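Local coordinates for protein catechol 1,2-dioxygenase (Burkholderia ambifaria, PDB 5VXT) that probably catalyses the iron(III)-dependent intradiol ring cleavage of catechol, opening the ring between its two hydroxyl-bearing carbons, at residues B[22-27]-B[47-52]; B[113-118]-B[301-306]; B[251-256]-B[273-278]. All coordinates share one frame; numbering follows the deposited sequence.

How the contacts relate
Contact 1 comes first along the chain and joins helices 17-27 and 42-62 beside a bound phosphatidylethanolamine. Its centre is about 39 Å from that of contact 2 and about 40 Å from that of contact 3, the latter lying across the chain's centre. Contacts 2 and 3 belong to the beta-sandwich dioxygenase part, their centres about 10 Å apart, and both segments of contact 3 fall between 113-118 and 301-306 in sequence. Strand 251-256 edges one sheet, while 301-306 leaves strand 295-303 of the other. Loop 113-118 links them: Thr118 N lies 3.1 Å from Thr252 O, a probable hydrogen bond. Contact 1 is thus remote from the sandwich contacts, although helix 85-91 also lines the catechol pocket.

Contact 1: residues B[22-27]-B[47-52]; sequences LLKAAS and IVHRLL. With PTY (phosphatidylethanolamine), chain C.
Leu23 and Leu52 meet at the apolar centre of a helix-helix packing in the N-terminal helical part of the protein. The end of helix 17-27 lies on helix 42-62, the two short axes 8.9 Å apart at closest and running 140° to each other, nearer antiparallel than parallel. The two leucines cross obliquely, CD2 of Leu23 pressing on the branch point CG of Leu52 at 3.7 Å. With its CG anti to the backbone N (chi1 -167°), Leu52 extends CD2 toward the other helix, where it meets CB of Ala26 at 3.8 Å; the small methyl of Ala26 fits against the branched tip. His49 lies on the more polar flank. Its CG is also anti to the backbone N (chi1 -175°), and the imidazole presents an edge to the partner helix, CD2 standing 3.2 Å from Ser27 OG. Leu23 O lies near the same ring plane. Lys24 runs beside the ring, pointing the same way, with its aliphatic CG 4.0 Å from His49 NE2 and its extended chain carrying the ammonium outward. On another side of helix 42-62, Leu51 CB touches phosphatidylethanolamine C22 at 3.5 Å, and Ile47 packs on the lipid too, so this helix is sandwiched between protein and acyl chains. Arg231 of the second subunit hydrogen-bonds to Ala26 O. Ser27 suits the helix end because its hydroxyl folds back on its own helix: OG donates to Leu23 O at 2.9 Å, while Ser27 N reaches that oxygen from the opposite face of the carbonyl plane.

Contact 2: residues B[113-118]-B[301-306]; sequences GGTPRT and NFVLTP
Thr115, in the loop after helix 94-109, grips Val303 of strand 295-303 through both its backbone and its side chain. Its CB sits 3.7 Å from Val303 O, and on another flank CB and CG2 pack against Leu251 of strand 251-256. From CB the hydroxyl turns beside the backbone N, anti to the carbonyl carbon (chi1 -61°), which sets N and OG1 facing the same residue. OG1 accepts an almost straight bond from Val303 N (2.8 Å, 175°), while Thr115 N donates to Val303 O at 2.9 Å, in the carbonyl plane on a lone pair. At the tip, OG1 also hydrogen-bonds a water at 2.7 Å, and that water donates to Asn301 O. A second water donates to both Thr115 O and Val303 O. Gly114 suits the preceding position: a beta carbon there would point at Val303 O and lie too close to it. The Phe302 ring meets Phe241 and Phe300 edge-to-face. The threonine hydroxyl takes the place of a backbone carbonyl, so both the N-H and the C=O of Val303 are engaged, with two waters bridging the loop and the strand, although the loop forms no strand of its own.

Contact 3: residues B[251-256]-B[273-278]; sequences LTTQFN and EELIPP
Asn256, ending strand 251-256, donates its backbone N-H to Leu275 O (2.9 Å, 164°) nearly along the C=O axis, tying the edge strand of one sheet to the loop 273-278. Phe255 CA also approaches this carbonyl oxygen, at 3.2 Å, in a CA-H...O contact. The side chain of Leu275 lies along the outer edge of the strand. Gln254 O points into it, CD1 and CD2 both 3.3 Å from that oxygen on one side, and the leucine crosses the Thr253 side chain, whose OG1 is 3.5 Å from CD1. That hydroxyl has its polar partner elsewhere, in Pro116 O. Farther along, Pro277 meets Phe255 at about a right angle. The Phe255 rotamer (chi1 63°) turns a ring face to the proline, and Pro277 CG sits over that face in a CH-pi contact, 4.2 Å from the centroid and 27° off the normal. Proline suits this place because its compact apolar ring puts CG over the phenyl face and CD on Phe255 CB, at 3.6 Å; Phe241 and Phe300 supply further aromatic neighbours. A water donates to both Asn256 O and Pro277 O. Gln254, in one of its two conformers, bonds Ile119 O through NE2 and Arg235 NH1 through OE1, its nearest side-chain atom about 4 Å from bound catechol. The loop therefore packs on a strand bordering the active site mainly by apolar contact, leaving Gln254 O facing leucine methyls with no partner in the model.

Contact 1: residues B[22-27]-B[47-52]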
loop_
_atom_site.group_PDB
_atom_site.type_symbol
_atom_site.label_atom_id
_atom_site.label_comp_id
_atom_site.label_asym_id
_atom_site.label_seq_id
_atom_site.Cartn_x
_atom_site.Cartn_y
_atom_site.Cartn_z
ATOM N N LEU B 22 8.940 19.840 5.489
ATOM C CA LEU B 22 9.051 18.392 5.548
ATOM C C LEU B 22 8.499 17.754 4.282
ATOM O O LEU B 22 9.104 16.827 3.743
ATOM C CB LEU B 22 8.307 17.864 6.770
ATOM C CG LEU B 22 8.224 16.351 6.941
ATOM C CD1 LEU B 22 9.595 15.726 7.127
ATOM C CD2 LEU B 22 7.314 16.030 8.153
ATOM N N LEU B 23 7.347 18.233 3.809
ATOM C CA LEU B 23 6.771 17.710 2.569
ATOM C C LEU B 23 7.704 17.914 1.381
ATOM O O LEU B 23 7.822 17.035 0.512
ATOM C CB LEU B 23 5.425 18.381 2.292
ATOM C CG LEU B 23 4.297 17.911 3.196
ATOM C CD1 LEU B 23 3.089 18.816 3.018
ATOM C CD2 LEU B 23 3.963 16.461 2.844
ATOM N N LYS B 24 8.335 19.080 1.294
ATOM C CA LYS B 24 9.215 19.336 0.152
ATOM C C LYS B 24 10.464 18.470 0.231
ATOM O O LYS B 24 10.966 17.992 -0.794
ATOM C CB LYS B 24 9.595 20.812 0.084
ATOM C CG LYS B 24 8.424 21.759 -0.088
ATOM C CD LYS B 24 8.878 23.202 0.096
ATOM C CE LYS B 24 7.701 24.151 0.218
ATOM N NZ LYS B 24 8.188 25.551 0.355
ATOM N N ALA B 25 10.970 18.243 1.446
ATOM C CA ALA B 25 12.140 17.388 1.596
ATOM C C ALA B 25 11.810 15.944 1.256
ATOM O O ALA B 25 12.575 15.276 0.546
ATOM C CB ALA B 25 12.701 17.504 3.023
ATOM N N ALA B 26 10.663 15.448 1.736
ATOM C CA ALA B 26 10.368 14.029 1.611
ATOM C C ALA B 26 10.045 13.661 0.178
ATOM O O ALA B 26 10.392 12.567 -0.266
ATOM C CB ALA B 26 9.208 13.641 2.532
ATOM N N SER B 27 9.392 14.564 -0.547
ATOM C CA SER B 27 9.088 14.360 -1.955
ATOM C C SER B 27 10.230 14.782 -2.863
ATOM O O SER B 27 10.259 14.370 -4.023
ATOM C CB SER B 27 7.841 15.152 -2.327
ATOM O OG SER B 27 8.122 16.545 -2.284
ATOM N N ILE B 47 4.036 14.018 -8.136
ATOM C CA ILE B 47 2.917 13.205 -7.675
ATOM C C ILE B 47 3.034 12.929 -6.187
ATOM O O ILE B 47 2.052 13.043 -5.443
ATOM C CB ILE B 47 2.822 11.895 -8.476
ATOM C CG1 ILE B 47 2.415 12.210 -9.917
ATOM C CG2 ILE B 47 1.836 10.923 -7.778
ATOM C CD1 ILE B 47 2.381 11.003 -10.837
ATOM N N VAL B 48 4.229 12.528 -5.735
ATOM C CA VAL B 48 4.415 12.202 -4.318
ATOM C C VAL B 48 4.157 13.428 -3.452
ATOM O O VAL B 48 3.502 13.339 -2.405
ATOM C CB VAL B 48 5.823 11.620 -4.076
ATOM C CG1 VAL B 48 6.141 11.577 -2.567
ATOM C CG2 VAL B 48 5.939 10.219 -4.667
ATOM N N HIS B 49 4.663 14.597 -3.868
ATOM C CA HIS B 49 4.430 15.803 -3.079
ATOM C C HIS B 49 2.937 16.071 -2.901
ATOM O O HIS B 49 2.479 16.428 -1.806
ATOM C CB HIS B 49 5.108 17.007 -3.723
ATOM C CG HIS B 49 5.002 18.256 -2.905
ATOM N ND1 HIS B 49 4.043 19.221 -3.132
ATOM C CD2 HIS B 49 5.724 18.687 -1.845
ATOM C CE1 HIS B 49 4.189 20.199 -2.255
ATOM N NE2 HIS B 49 5.205 19.901 -1.465
ATOM N N ARG B 50 2.158 15.879 -3.961
ATOM C CA ARG B 50 0.733 16.161 -3.871
ATOM C C ARG B 50 0.020 15.127 -3.000
ATOM O O ARG B 50 -0.794 15.484 -2.139
ATOM C CB ARG B 50 0.135 16.203 -5.275
ATOM C CG ARG B 50 -1.376 16.133 -5.266
ATOM C CD ARG B 50 -1.995 17.366 -4.641
ATOM N NE ARG B 50 -3.448 17.324 -4.766
ATOM C CZ ARG B 50 -4.140 17.982 -5.685
ATOM N NH1 ARG B 50 -3.507 18.734 -6.584
ATOM N NH2 ARG B 50 -5.460 17.867 -5.719
ATOM N N LEU B 51 0.307 13.839 -3.212
ATOM C CA LEU B 51 -0.400 12.810 -2.455
ATOM C C LEU B 51 0.002 12.829 -0.990
ATOM O O LEU B 51 -0.845 12.657 -0.105
ATOM C CB LEU B 51 -0.136 11.432 -3.043
ATOM C CG LEU B 51 -0.597 11.256 -4.489
ATOM C CD1 LEU B 51 -0.427 9.802 -4.896
ATOM C CD2 LEU B 51 -2.045 11.698 -4.621
ATOM N N LEU B 52 1.295 13.013 -0.719
ATOM C CA LEU B 52 1.759 13.087 0.664
ATOM C C LEU B 52 1.189 14.313 1.371
ATOM O O LEU B 52 0.745 14.223 2.526
ATOM C CB LEU B 52 3.287 13.095 0.677
ATOM C CG LEU B 52 4.027 12.864 1.995
ATOM C CD1 LEU B 52 3.749 11.451 2.557
ATOM C CD2 LEU B 52 5.518 13.116 1.780
HETATM C C1 PTY C . 6.962 4.737 -12.479
HETATM C C2 PTY C . 10.754 -0.552 -12.803
HETATM C C3 PTY C . 9.449 -1.007 -13.444
HETATM O O4 PTY C . 6.418 5.700 -11.584
HETATM C C5 PTY C . 8.499 2.816 -12.693
HETATM C C6 PTY C . 7.980 3.879 -11.741
HETATM O O7 PTY C . 7.337 3.238 -10.643
HETATM C C8 PTY C . 8.193 3.103 -9.474
HETATM O O10 PTY C . 9.252 2.497 -9.533
HETATM C C11 PTY C . 7.711 3.717 -8.191
HETATM C C12 PTY C . 6.312 4.215 -8.506
HETATM C C13 PTY C . 5.495 4.343 -7.238
HETATM C C14 PTY C . 5.109 5.794 -7.030
HETATM C C15 PTY C . 3.850 5.849 -6.186
HETATM C C16 PTY C . 3.970 4.860 -5.039
HETATM C C17 PTY C . 3.144 5.334 -3.854
HETATM C C18 PTY C . 3.351 6.829 -3.682
HETATM C C19 PTY C . 2.638 7.316 -2.432
HETATM C C20 PTY C . 3.529 8.308 -1.704
HETATM C C21 PTY C . 2.711 9.470 -1.165
HETATM C C22 PTY C . 1.275 9.055 -0.893
HETATM C C23 PTY C . 1.002 8.930 0.596
HETATM C C24 PTY C . 1.058 7.473 1.027
HETATM C C25 PTY C . 2.458 7.083 1.482
HETATM C C26 PTY C . 2.357 5.853 2.373
HETATM C C27 PTY C . 3.205 6.024 3.623
HETATM C C28 PTY C . 2.937 4.853 4.550
HETATM C C29 PTY C . 3.343 3.570 3.868
HETATM C C30 PTY C . 5.227 6.430 -11.972
HETATM C C31 PTY C . 4.541 7.369 -11.008
HETATM O O30 PTY C . 4.780 6.250 -13.088
HETATM C C32 PTY C . 3.514 6.569 -10.210
HETATM C C33 PTY C . 2.692 7.440 -9.265
HETATM C C34 PTY C . 1.342 6.791 -8.983
HETATM C C35 PTY C . 0.454 7.681 -8.128
HETATM C C36 PTY C . -0.950 7.105 -8.032
HETATM C C37 PTY C . -0.896 5.734 -7.378
HETATM C C38 PTY C . -2.161 5.494 -6.573
HETATM C C39 PTY C . -2.133 4.137 -5.889
HETATM C C40 PTY C . -3.063 4.148 -4.680
HETATM C C41 PTY C . -3.968 2.918 -4.697
HETATM C C42 PTY C . -5.021 2.907 -3.591
HETATM C C43 PTY C . -5.910 1.676 -3.730
HETATM C C44 PTY C . -5.090 0.469 -4.138
HETATM P P1 PTY C . 7.539 0.723 -13.991
HETATM O O11 PTY C . 8.369 -0.206 -12.968
HETATM O O12 PTY C . 6.166 0.120 -14.166
HETATM O O13 PTY C . 8.399 0.974 -15.210
HETATM O O14 PTY C . 7.367 2.103 -13.182
HETATM N N1 PTY C . 11.137 0.725 -13.378
#

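Contact 2: residues B[113-118]-B[301-306]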
loop_
_atom_site.group_PDB
_atom_site.type_symbol
_atom_site.label_atom_id
_atom_site.label_comp_id
_atom_site.label_asym_id
_atom_site.label_seq_id
_atom_site.Cartn_x
_atom_site.Cartn_y
_atom_site.Cartn_z
ATOM N N GLY B 113 -18.391 6.447 -29.735
ATOM C CA GLY B 113 -19.507 5.776 -30.364
ATOM C C GLY B 113 -19.387 4.278 -30.543
ATOM O O GLY B 113 -20.307 3.645 -31.065
ATOM N N GLY B 114 -18.273 3.688 -30.132
ATOM C CA GLY B 114 -18.110 2.255 -30.237
ATOM C C GLY B 114 -18.716 1.521 -29.058
ATOM O O GLY B 114 -19.418 2.087 -28.215
ATOM N N THR B 115 -18.446 0.219 -29.016
ATOM C CA THR B 115 -18.704 -0.559 -27.813
ATOM C C THR B 115 -18.036 0.124 -26.623
ATOM O O THR B 115 -16.856 0.495 -26.714
ATOM C CB THR B 115 -18.160 -1.982 -27.960
ATOM O OG1 THR B 115 -18.812 -2.621 -29.067
ATOM C CG2 THR B 115 -18.405 -2.804 -26.696
ATOM N N PRO B 116 -18.742 0.312 -25.508
ATOM C CA PRO B 116 -18.121 0.991 -24.362
ATOM C C PRO B 116 -17.032 0.149 -23.724
ATOM O O PRO B 116 -17.100 -1.082 -23.687
ATOM C CB PRO B 116 -19.291 1.198 -23.391
ATOM C CG PRO B 116 -20.282 0.129 -23.756
ATOM C CD PRO B 116 -20.151 -0.029 -25.256
ATOM N N ARG B 117 -16.020 0.841 -23.194
ATOM C CA ARG B 117 -15.030 0.174 -22.373
ATOM C C ARG B 117 -15.620 -0.140 -21.001
ATOM O O ARG B 117 -16.591 0.478 -20.558
ATOM C CB ARG B 117 -13.788 1.057 -22.202
ATOM C CG ARG B 117 -14.069 2.373 -21.453
ATOM C CD ARG B 117 -12.801 3.111 -21.019
ATOM N NE ARG B 117 -11.866 3.340 -22.128
ATOM C CZ ARG B 117 -11.957 4.336 -23.006
ATOM N NH1 ARG B 117 -12.942 5.216 -22.923
ATOM N NH2 ARG B 117 -11.057 4.447 -23.981
ATOM N N THR B 118 -15.037 -1.126 -20.330
ATOM C CA THR B 118 -15.167 -1.179 -18.873
ATOM C C THR B 118 -13.890 -1.806 -18.317
ATOM O O THR B 118 -12.910 -2.003 -19.039
ATOM C CB THR B 118 -16.469 -1.873 -18.425
ATOM O OG1 THR B 118 -16.657 -1.659 -17.009
ATOM C CG2 THR B 118 -16.460 -3.355 -18.721
ATOM N N ASN B 301 -21.484 -8.220 -30.574
ATOM C CA ASN B 301 -20.582 -7.647 -31.556
ATOM C C ASN B 301 -19.694 -6.613 -30.885
ATOM O O ASN B 301 -20.079 -5.984 -29.896
ATOM C CB ASN B 301 -21.363 -7.007 -32.692
ATOM C CG ASN B 301 -22.251 -8.005 -33.401
ATOM O OD1 ASN B 301 -21.856 -9.152 -33.625
ATOM N ND2 ASN B 301 -23.463 -7.585 -33.736
ATOM N N PHE B 302 -18.491 -6.449 -31.426
ATOM C CA PHE B 302 -17.558 -5.441 -30.945
ATOM C C PHE B 302 -17.433 -4.369 -32.014
ATOM O O PHE B 302 -17.041 -4.668 -33.148
ATOM C CB PHE B 302 -16.193 -6.050 -30.626
ATOM C CG PHE B 302 -16.230 -7.109 -29.567
ATOM C CD1 PHE B 302 -16.217 -6.768 -28.222
ATOM C CD2 PHE B 302 -16.242 -8.449 -29.907
ATOM C CE1 PHE B 302 -16.232 -7.746 -27.246
ATOM C CE2 PHE B 302 -16.262 -9.425 -28.936
ATOM C CZ PHE B 302 -16.251 -9.077 -27.607
ATOM N N VAL B 303 -17.790 -3.138 -31.670
ATOM C CA VAL B 303 -17.622 -1.994 -32.558
ATOM C C VAL B 303 -16.424 -1.211 -32.045
ATOM O O VAL B 303 -16.461 -0.663 -30.939
ATOM C CB VAL B 303 -18.876 -1.113 -32.623
ATOM C CG1 VAL B 303 -18.619 0.095 -33.505
ATOM C CG2 VAL B 303 -20.072 -1.908 -33.163
ATOM N N LEU B 304 -15.363 -1.166 -32.843
ATOM C CA LEU B 304 -14.090 -0.573 -32.461
ATOM C C LEU B 304 -14.026 0.890 -32.895
ATOM O O LEU B 304 -14.759 1.330 -33.785
ATOM C CB LEU B 304 -12.937 -1.349 -33.107
ATOM C CG LEU B 304 -12.906 -2.876 -33.016
ATOM C CD1 LEU B 304 -11.585 -3.386 -33.567
ATOM C CD2 LEU B 304 -13.093 -3.352 -31.577
ATOM N N THR B 305 -13.110 1.638 -32.278
ATOM C CA THR B 305 -12.811 3.002 -32.690
ATOM C C THR B 305 -11.453 3.067 -33.385
ATOM O O THR B 305 -10.578 2.228 -33.144
ATOM C CB THR B 305 -12.832 3.969 -31.497
ATOM O OG1 THR B 305 -11.949 3.492 -30.476
ATOM C CG2 THR B 305 -14.242 4.074 -30.942
ATOM N N PRO B 306 -11.241 4.046 -34.263
ATOM C CA PRO B 306 -9.989 4.096 -35.023
ATOM C C PRO B 306 -8.873 4.808 -34.275
ATOM O O PRO B 306 -9.098 5.683 -33.436
ATOM C CB PRO B 306 -10.390 4.898 -36.266
ATOM C CG PRO B 306 -11.388 5.864 -35.732
ATOM C CD PRO B 306 -12.158 5.129 -34.668
HETATM O O HOH W 1 -21.167 -3.799 -28.576
HETATM O O HOH W 2 -15.218 0.761 -28.988
#

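Contact 3: residues B[251-256]-B[273-278]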
loop_
_atom_site.group_PDB
_atom_site.type_symbol
_atom_site.label_atom_id
_atom_site.label_comp_id
_atom_site.label_asym_id
_atom_site.label_seq_id
_atom_site.Cartn_x
_atom_site.Cartn_y
_atom_site.Cartn_z
ATOM N N LEU B 251 -9.503 -2.305 -27.408
ATOM C CA LEU B 251 -10.741 -2.276 -26.642
ATOM C C LEU B 251 -10.620 -3.199 -25.437
ATOM O O LEU B 251 -10.297 -4.383 -25.581
ATOM C CB LEU B 251 -11.939 -2.688 -27.506
ATOM C CG LEU B 251 -13.270 -2.816 -26.745
ATOM C CD1 LEU B 251 -13.731 -1.494 -26.123
ATOM C CD2 LEU B 251 -14.342 -3.379 -27.711
ATOM N N THR B 252 -10.863 -2.647 -24.252
ATOM C CA THR B 252 -10.998 -3.425 -23.033
ATOM C C THR B 252 -12.446 -3.308 -22.598
ATOM O O THR B 252 -12.946 -2.194 -22.420
ATOM C CB THR B 252 -10.087 -2.907 -21.918
ATOM O OG1 THR B 252 -8.721 -2.921 -22.362
ATOM C CG2 THR B 252 -10.256 -3.767 -20.666
ATOM N N THR B 253 -13.122 -4.438 -22.442
ATOM C CA THR B 253 -14.541 -4.383 -22.116
ATOM C C THR B 253 -14.955 -5.707 -21.491
ATOM O O THR B 253 -14.120 -6.576 -21.216
ATOM C CB THR B 253 -15.374 -4.056 -23.360
ATOM O OG1 THR B 253 -16.715 -3.771 -22.962
ATOM C CG2 THR B 253 -15.368 -5.228 -24.318
ATOM N N GLN B 254 -16.261 -5.839 -21.257
ATOM C CA GLN B 254 -16.862 -6.996 -20.602
ATOM C C GLN B 254 -18.325 -7.043 -21.009
ATOM O O GLN B 254 -18.863 -6.074 -21.539
ATOM C CB GLN B 254 -16.794 -6.918 -19.067
ATOM C CG GLN B 254 -15.433 -6.791 -18.400
ATOM C CD GLN B 254 -15.583 -6.724 -16.885
ATOM O OE1 GLN B 254 -16.504 -7.317 -16.322
ATOM N NE2 GLN B 254 -14.700 -5.987 -16.224
ATOM N N PHE B 255 -18.978 -8.161 -20.710
ATOM C CA PHE B 255 -20.426 -8.123 -20.603
ATOM C C PHE B 255 -20.838 -8.959 -19.398
ATOM O O PHE B 255 -20.109 -9.850 -18.953
ATOM C CB PHE B 255 -21.179 -8.538 -21.901
ATOM C CG PHE B 255 -20.959 -9.952 -22.362
ATOM C CD1 PHE B 255 -21.372 -11.036 -21.603
ATOM C CD2 PHE B 255 -20.417 -10.190 -23.615
ATOM C CE1 PHE B 255 -21.193 -12.325 -22.058
ATOM C CE2 PHE B 255 -20.245 -11.473 -24.081
ATOM C CZ PHE B 255 -20.632 -12.546 -23.300
ATOM N N ASN B 256 -21.986 -8.606 -18.838
ATOM C CA ASN B 256 -22.568 -9.295 -17.701
ATOM C C ASN B 256 -23.584 -10.312 -18.203
ATOM O O ASN B 256 -24.238 -10.102 -19.231
ATOM C CB ASN B 256 -23.254 -8.310 -16.756
ATOM C CG ASN B 256 -22.281 -7.636 -15.788
ATOM O OD1 ASN B 256 -21.249 -8.197 -15.426
ATOM N ND2 ASN B 256 -22.628 -6.435 -15.350
ATOM N N GLU B 273 -24.872 -0.252 -19.136
ATOM C CA GLU B 273 -26.182 -0.559 -19.705
ATOM C C GLU B 273 -26.044 -1.260 -21.048
ATOM O O GLU B 273 -26.820 -2.164 -21.374
ATOM C CB GLU B 273 -26.963 0.746 -19.845
ATOM C CG GLU B 273 -28.384 0.639 -20.324
ATOM C CD GLU B 273 -29.002 2.008 -20.537
ATOM O OE1 GLU B 273 -28.671 2.938 -19.764
ATOM O OE2 GLU B 273 -29.801 2.162 -21.487
ATOM N N GLU B 274 -25.043 -0.876 -21.824
ATOM C CA GLU B 274 -24.842 -1.455 -23.145
ATOM C C GLU B 274 -24.119 -2.794 -23.103
ATOM O O GLU B 274 -23.943 -3.412 -24.159
ATOM C CB GLU B 274 -24.052 -0.480 -24.028
ATOM C CG GLU B 274 -24.671 0.907 -24.140
ATOM C CD GLU B 274 -24.217 1.846 -23.026
ATOM O OE1 GLU B 274 -23.600 1.369 -22.046
ATOM O OE2 GLU B 274 -24.479 3.061 -23.134
ATOM N N LEU B 275 -23.702 -3.254 -21.924
ATOM C CA LEU B 275 -22.897 -4.461 -21.776
ATOM C C LEU B 275 -23.671 -5.581 -21.085
ATOM O O LEU B 275 -23.088 -6.381 -20.344
ATOM C CB LEU B 275 -21.606 -4.143 -21.016
ATOM C CG LEU B 275 -20.692 -3.111 -21.680
ATOM C CD1 LEU B 275 -19.418 -2.870 -20.865
ATOM C CD2 LEU B 275 -20.329 -3.512 -23.111
ATOM N N ILE B 276 -24.981 -5.643 -21.322
ATOM C CA ILE B 276 -25.871 -6.656 -20.757
ATOM C C ILE B 276 -26.654 -7.285 -21.903
ATOM O O ILE B 276 -27.841 -6.983 -22.077
ATOM C CB ILE B 276 -26.833 -6.057 -19.718
ATOM C CG1 ILE B 276 -26.081 -5.171 -18.717
ATOM C CG2 ILE B 276 -27.590 -7.164 -18.996
ATOM C CD1 ILE B 276 -27.021 -4.500 -17.726
ATOM N N PRO B 277 -26.045 -8.150 -22.700
ATOM C CA PRO B 277 -26.732 -8.670 -23.892
ATOM C C PRO B 277 -27.667 -9.809 -23.537
ATOM O O PRO B 277 -27.443 -10.532 -22.554
ATOM C CB PRO B 277 -25.579 -9.145 -24.789
ATOM C CG PRO B 277 -24.389 -9.307 -23.886
ATOM C CD PRO B 277 -24.705 -8.730 -22.523
ATOM N N PRO B 278 -28.749 -9.980 -24.300
ATOM C CA PRO B 278 -29.641 -11.124 -24.087
ATOM C C PRO B 278 -28.920 -12.449 -24.268
ATOM O O PRO B 278 -27.999 -12.577 -25.077
ATOM C CB PRO B 278 -30.716 -10.934 -25.158
ATOM C CG PRO B 278 -30.731 -9.469 -25.409
ATOM C CD PRO B 278 -29.317 -8.996 -25.234
HETATM O O HOH W 3 -25.713 -11.693 -20.919
#